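Local coordinates for protein CopN (Chlamydia pneumoniae, PDB 4NRH) that probably acts as a gatekeeper of type III secretion, working in complex with its chaperone to direct the secretion of translocator proteins, at residues S261-G264 / V265-F269; V247-E250 / V251-I255. All coordinates share one frame; numbering follows the deposited sequence.

Contact 1: S261-G264 / V265-F269; sequences SVTG and VLNLF
Ser261, Val262, Thr263 and Gly264 each give their carbonyl oxygen to the amide four residues on, so that consecutive i to i+4 hydrogen bonds run through the middle of helix 259-272. The bond from Asn267 N to Thr263 O is 2.9 Å long and fairly straight, with an N-H...O angle of 165°. The next, from Leu268 N to Gly264 O, is more bent at 143°, although its length of 3.0 Å is ordinary. On one flank, Val262 and Leu266 run alongside each other in the same direction, and the methyls Val262 CG1 and Leu266 CD1 meet at 3.8 Å. Leu266 carries CG beside its own backbone N (chi1 -75°), which swings the branch point back over the preceding turn and brings Leu266 CG to 3.3 Å from Val262 O. Thr263 and Asn267 form the adjoining pair, methyl CG2 of the threonine against the amide ND2 of the asparagine at 3.5 Å. ND2 is also near Thr263 O, but at an angle too poor for a hydrogen bond. The hydroxyl OG1 of Thr263 turns backward along the helix instead and is hydrogen-bonded to Val259 O. Val265 CG2 lies 3.4 Å from Ser261 O, while Val265 CG1 stands over one face of the Phe269 ring, displaced toward its rim. Within the third helical domain this turn is structural packing, set against helices 179-215, 244-255 and 284-301 through residues such as Leu209, Val251 and Leu298. The chemistry is therefore divided: main-chain bonds account for the polar pairing across this turn, and the side chains add aliphatic packing, with even the asparagine amide lying against a methyl group.

Contact 2: V247-E250 / V251-I255; sequences VERE and VRNLI
Glu248 and Arg252, one helical turn apart, lie side by side on helix 244-255 and close into a salt bridge. The arginine begins over the turn before it, its CB resting 3.5 Å from Glu248 O, the same oxygen that accepts the hydrogen bond of Arg252 N. CG comes nearer still, 3.3 Å from Glu248 O. From there the chain is extended, and Arg252 CD passes along the aliphatic part of the glutamate, 4.2 Å from Glu248 CG. A turn about the CD-NE bond (chi4 -80°) then presents the NE and NH2 edge of the guanidinium to the carboxylate. Arg252 NE reaches Glu248 OE2 at 3.0 Å. Arg252 NH2 bonds to that same Glu248 OE2, also at 3.0 Å, making a side-on grip on a single oxygen. Both donors come to its anti side, and the oxygen lies practically in the guanidinium plane, yet the carboxylate plane is turned 46° from it. The two bonds thus restrain the rotation of the arginine head, and the nearby guanidinium charge would be expected to favour the ionised carboxylate. Asp257 adds only a long, weak ion pair to Arg252 NH1. One residue along, Asn253 ND2 lies 4.0 Å from Arg249 CG. The bond from Leu254 N to Glu250 O is weak, 3.2 Å long with an N-H...O angle of 124°. Glu250 OE2 is hydrogen-bonded to Ser232 OG of helix 226-237, and the same helix places Ile236 on Val247 and Val229 on Leu254. Val247, Val251 and Ile255 line the flank that meets helix 259-272, so helix 244-255 packs against both helix 226-237 and helix 259-272, which also meet each other through Phe269.

Overall arrangement
Contact 2 precedes contact 1 along the chain: contact 2 lies on helix 244-255 and contact 1 on helix 259-272, the next helix. Their centres are 9 Å apart, and the two helices touch through aliphatic groups. Val265 CG2 approaches Ile255 CD1 to 3.6 Å, and Leu266 CD2 approaches Val251 CG2 to 3.7 Å. Both contacts belong to the third helical domain of this family of secretion regulators, and the centre of each lies about 31 Å from the centre of the elongated chain. Together they describe a helical hairpin in an all-helical bundle, joined by a largely apolar seam, in the C-terminal part of the chain and far from the sodium site near the N-terminus.

Contact 1: S261-G264 / V265-F269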
loop_
_atom_site.group_PDB
_atom_site.type_symbol
_atom_site.label_atom_id
_atom_site.label_comp_id
_atom_site.label_asym_id
_atom_site.label_seq_id
_atom_site.Cartn_x
_atom_site.Cartn_y
_atom_site.Cartn_z
ATOM N N SER A 261 31.022 -11.380 -3.742
ATOM C CA SER A 261 29.717 -11.883 -3.334
ATOM C C SER A 261 29.011 -10.869 -2.442
ATOM O O SER A 261 27.840 -10.551 -2.653
ATOM C CB SER A 261 29.857 -13.222 -2.609
ATOM O OG SER A 261 30.408 -14.208 -3.464
ATOM N N VAL A 262 29.731 -10.377 -1.438
ATOM C CA VAL A 262 29.201 -9.387 -0.509
ATOM C C VAL A 262 28.811 -8.108 -1.247
ATOM O O VAL A 262 27.719 -7.574 -1.049
ATOM C CB VAL A 262 30.223 -9.051 0.595
ATOM C CG1 VAL A 262 29.743 -7.874 1.432
ATOM C CG2 VAL A 262 30.469 -10.267 1.471
ATOM N N THR A 263 29.715 -7.628 -2.097
ATOM C CA THR A 263 29.468 -6.450 -2.923
ATOM C C THR A 263 28.230 -6.625 -3.801
ATOM O O THR A 263 27.409 -5.715 -3.920
ATOM C CB THR A 263 30.685 -6.135 -3.820
ATOM O OG1 THR A 263 31.817 -5.822 -2.998
ATOM C CG2 THR A 263 30.391 -4.958 -4.740
ATOM N N GLY A 264 28.102 -7.802 -4.408
ATOM C CA GLY A 264 26.979 -8.100 -5.279
ATOM C C GLY A 264 25.638 -7.998 -4.575
ATOM O O GLY A 264 24.682 -7.442 -5.121
ATOM N N VAL A 265 25.569 -8.537 -3.363
ATOM C CA VAL A 265 24.344 -8.490 -2.570
ATOM C C VAL A 265 24.033 -7.060 -2.134
ATOM O O VAL A 265 22.881 -6.624 -2.175
ATOM C CB VAL A 265 24.443 -9.398 -1.329
ATOM C CG1 VAL A 265 23.224 -9.221 -0.436
ATOM C CG2 VAL A 265 24.583 -10.852 -1.751
ATOM N N LEU A 266 25.069 -6.333 -1.722
ATOM C CA LEU A 266 24.918 -4.944 -1.300
ATOM C C LEU A 266 24.378 -4.076 -2.432
ATOM O O LEU A 266 23.488 -3.252 -2.225
ATOM C CB LEU A 266 26.251 -4.383 -0.803
ATOM C CG LEU A 266 26.731 -4.848 0.572
ATOM C CD1 LEU A 266 28.180 -4.444 0.797
ATOM C CD2 LEU A 266 25.840 -4.280 1.662
ATOM N N ASN A 267 24.926 -4.265 -3.629
ATOM C CA ASN A 267 24.445 -3.555 -4.809
ATOM C C ASN A 267 23.000 -3.926 -5.116
ATOM O O ASN A 267 22.214 -3.095 -5.572
ATOM C CB ASN A 267 25.331 -3.854 -6.018
ATOM C CG ASN A 267 26.656 -3.122 -5.964
ATOM O OD1 ASN A 267 26.750 -2.024 -5.416
ATOM N ND2 ASN A 267 27.690 -3.727 -6.536
ATOM N N LEU A 268 22.662 -5.187 -4.868
ATOM C CA LEU A 268 21.305 -5.675 -5.070
ATOM C C LEU A 268 20.344 -5.011 -4.087
ATOM O O LEU A 268 19.244 -4.604 -4.461
ATOM C CB LEU A 268 21.259 -7.196 -4.924
ATOM C CG LEU A 268 19.950 -7.856 -5.343
ATOM C CD1 LEU A 268 19.620 -7.453 -6.767
ATOM C CD2 LEU A 268 20.048 -9.367 -5.218
ATOM N N PHE A 269 20.763 -4.916 -2.829
ATOM C CA PHE A 269 19.976 -4.242 -1.801
ATOM C C PHE A 269 19.764 -2.769 -2.129
ATOM O O PHE A 269 18.663 -2.241 -1.962
ATOM C CB PHE A 269 20.647 -4.377 -0.431
ATOM C CG PHE A 269 20.417 -5.708 0.231
ATOM C CD1 PHE A 269 19.559 -6.639 -0.330
ATOM C CD2 PHE A 269 21.056 -6.023 1.418
ATOM C CE1 PHE A 269 19.345 -7.861 0.279
ATOM C CE2 PHE A 269 20.846 -7.244 2.033
ATOM C CZ PHE A 269 19.989 -8.164 1.462
#

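Contact 2: V247-E250 / V251-I255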
loop_
_atom_site.group_PDB
_atom_site.type_symbol
_atom_site.label_atom_id
_atom_site.label_comp_id
_atom_site.label_asym_id
_atom_site.label_seq_id
_atom_site.Cartn_x
_atom_site.Cartn_y
_atom_site.Cartn_z
ATOM N N VAL A 247 24.624 -3.752 8.405
ATOM C CA VAL A 247 24.247 -4.119 7.045
ATOM C C VAL A 247 25.271 -5.081 6.448
ATOM O O VAL A 247 24.908 -6.077 5.818
ATOM C CB VAL A 247 24.112 -2.876 6.143
ATOM C CG1 VAL A 247 23.940 -3.286 4.689
ATOM C CG2 VAL A 247 22.941 -2.018 6.598
ATOM N N GLU A 248 26.551 -4.785 6.656
ATOM C CA GLU A 248 27.626 -5.632 6.148
ATOM C C GLU A 248 27.592 -7.012 6.796
ATOM O O GLU A 248 27.772 -8.027 6.122
ATOM C CB GLU A 248 28.989 -4.976 6.385
ATOM C CG GLU A 248 30.165 -5.814 5.905
ATOM C CD GLU A 248 31.505 -5.177 6.215
ATOM O OE1 GLU A 248 31.521 -4.033 6.716
ATOM O OE2 GLU A 248 32.544 -5.823 5.962
ATOM N N ARG A 249 27.360 -7.040 8.105
ATOM C CA ARG A 249 27.300 -8.293 8.850
ATOM C C ARG A 249 26.147 -9.171 8.374
ATOM O O ARG A 249 26.289 -10.388 8.260
ATOM C CB ARG A 249 27.157 -8.022 10.348
ATOM C CG ARG A 249 27.301 -9.264 11.214
ATOM C CD ARG A 249 27.167 -8.933 12.691
ATOM N NE ARG A 249 25.819 -8.479 13.023
ATOM C CZ ARG A 249 25.364 -8.329 14.263
ATOM N NH1 ARG A 249 26.149 -8.600 15.298
ATOM N NH2 ARG A 249 24.123 -7.910 14.469
ATOM N N GLU A 250 25.007 -8.544 8.105
ATOM C CA GLU A 250 23.823 -9.259 7.643
ATOM C C GLU A 250 24.074 -9.906 6.284
ATOM O O GLU A 250 23.666 -11.041 6.039
ATOM C CB GLU A 250 22.621 -8.314 7.565
ATOM C CG GLU A 250 21.345 -8.964 7.050
ATOM C CD GLU A 250 20.837 -10.064 7.963
ATOM O OE1 GLU A 250 21.104 -10.002 9.182
ATOM O OE2 GLU A 250 20.172 -10.995 7.461
ATOM N N VAL A 251 24.748 -9.171 5.404
ATOM C CA VAL A 251 25.089 -9.674 4.080
ATOM C C VAL A 251 26.093 -10.824 4.163
ATOM O O VAL A 251 25.965 -11.822 3.451
ATOM C CB VAL A 251 25.661 -8.551 3.189
ATOM C CG1 VAL A 251 26.241 -9.120 1.903
ATOM C CG2 VAL A 251 24.583 -7.525 2.878
ATOM N N ARG A 252 27.079 -10.689 5.045
ATOM C CA ARG A 252 28.082 -11.733 5.241
ATOM C C ARG A 252 27.479 -13.017 5.805
ATOM O O ARG A 252 27.879 -14.115 5.420
ATOM C CB ARG A 252 29.203 -11.232 6.153
ATOM C CG ARG A 252 30.109 -10.210 5.490
ATOM C CD ARG A 252 31.263 -9.806 6.388
ATOM N NE ARG A 252 32.106 -8.794 5.758
ATOM C CZ ARG A 252 33.035 -9.060 4.845
ATOM N NH1 ARG A 252 33.245 -10.308 4.453
ATOM N NH2 ARG A 252 33.755 -8.076 4.324
ATOM N N ASN A 253 26.526 -12.878 6.721
ATOM C CA ASN A 253 25.800 -14.034 7.237
ATOM C C ASN A 253 24.980 -14.700 6.139
ATOM O O ASN A 253 24.683 -15.892 6.199
ATOM C CB ASN A 253 24.883 -13.627 8.394
ATOM C CG ASN A 253 25.652 -13.180 9.620
ATOM O OD1 ASN A 253 26.838 -13.474 9.764
ATOM N ND2 ASN A 253 24.976 -12.465 10.514
ATOM N N LEU A 254 24.617 -13.908 5.135
ATOM C CA LEU A 254 23.758 -14.366 4.051
ATOM C C LEU A 254 24.517 -15.140 2.968
ATOM O O LEU A 254 24.073 -16.204 2.537
ATOM C CB LEU A 254 23.033 -13.169 3.430
ATOM C CG LEU A 254 21.988 -13.448 2.351
ATOM C CD1 LEU A 254 20.884 -14.335 2.906
ATOM C CD2 LEU A 254 21.416 -12.146 1.814
ATOM N N ILE A 255 25.654 -14.606 2.526
ATOM C CA ILE A 255 26.334 -15.148 1.351
ATOM C C ILE A 255 27.804 -15.505 1.607
ATOM O O ILE A 255 28.483 -16.044 0.733
ATOM C CB ILE A 255 26.257 -14.149 0.171
ATOM C CG1 ILE A 255 26.493 -14.857 -1.170
ATOM C CG2 ILE A 255 27.230 -12.994 0.383
ATOM C CD1 ILE A 255 26.280 -13.977 -2.381
#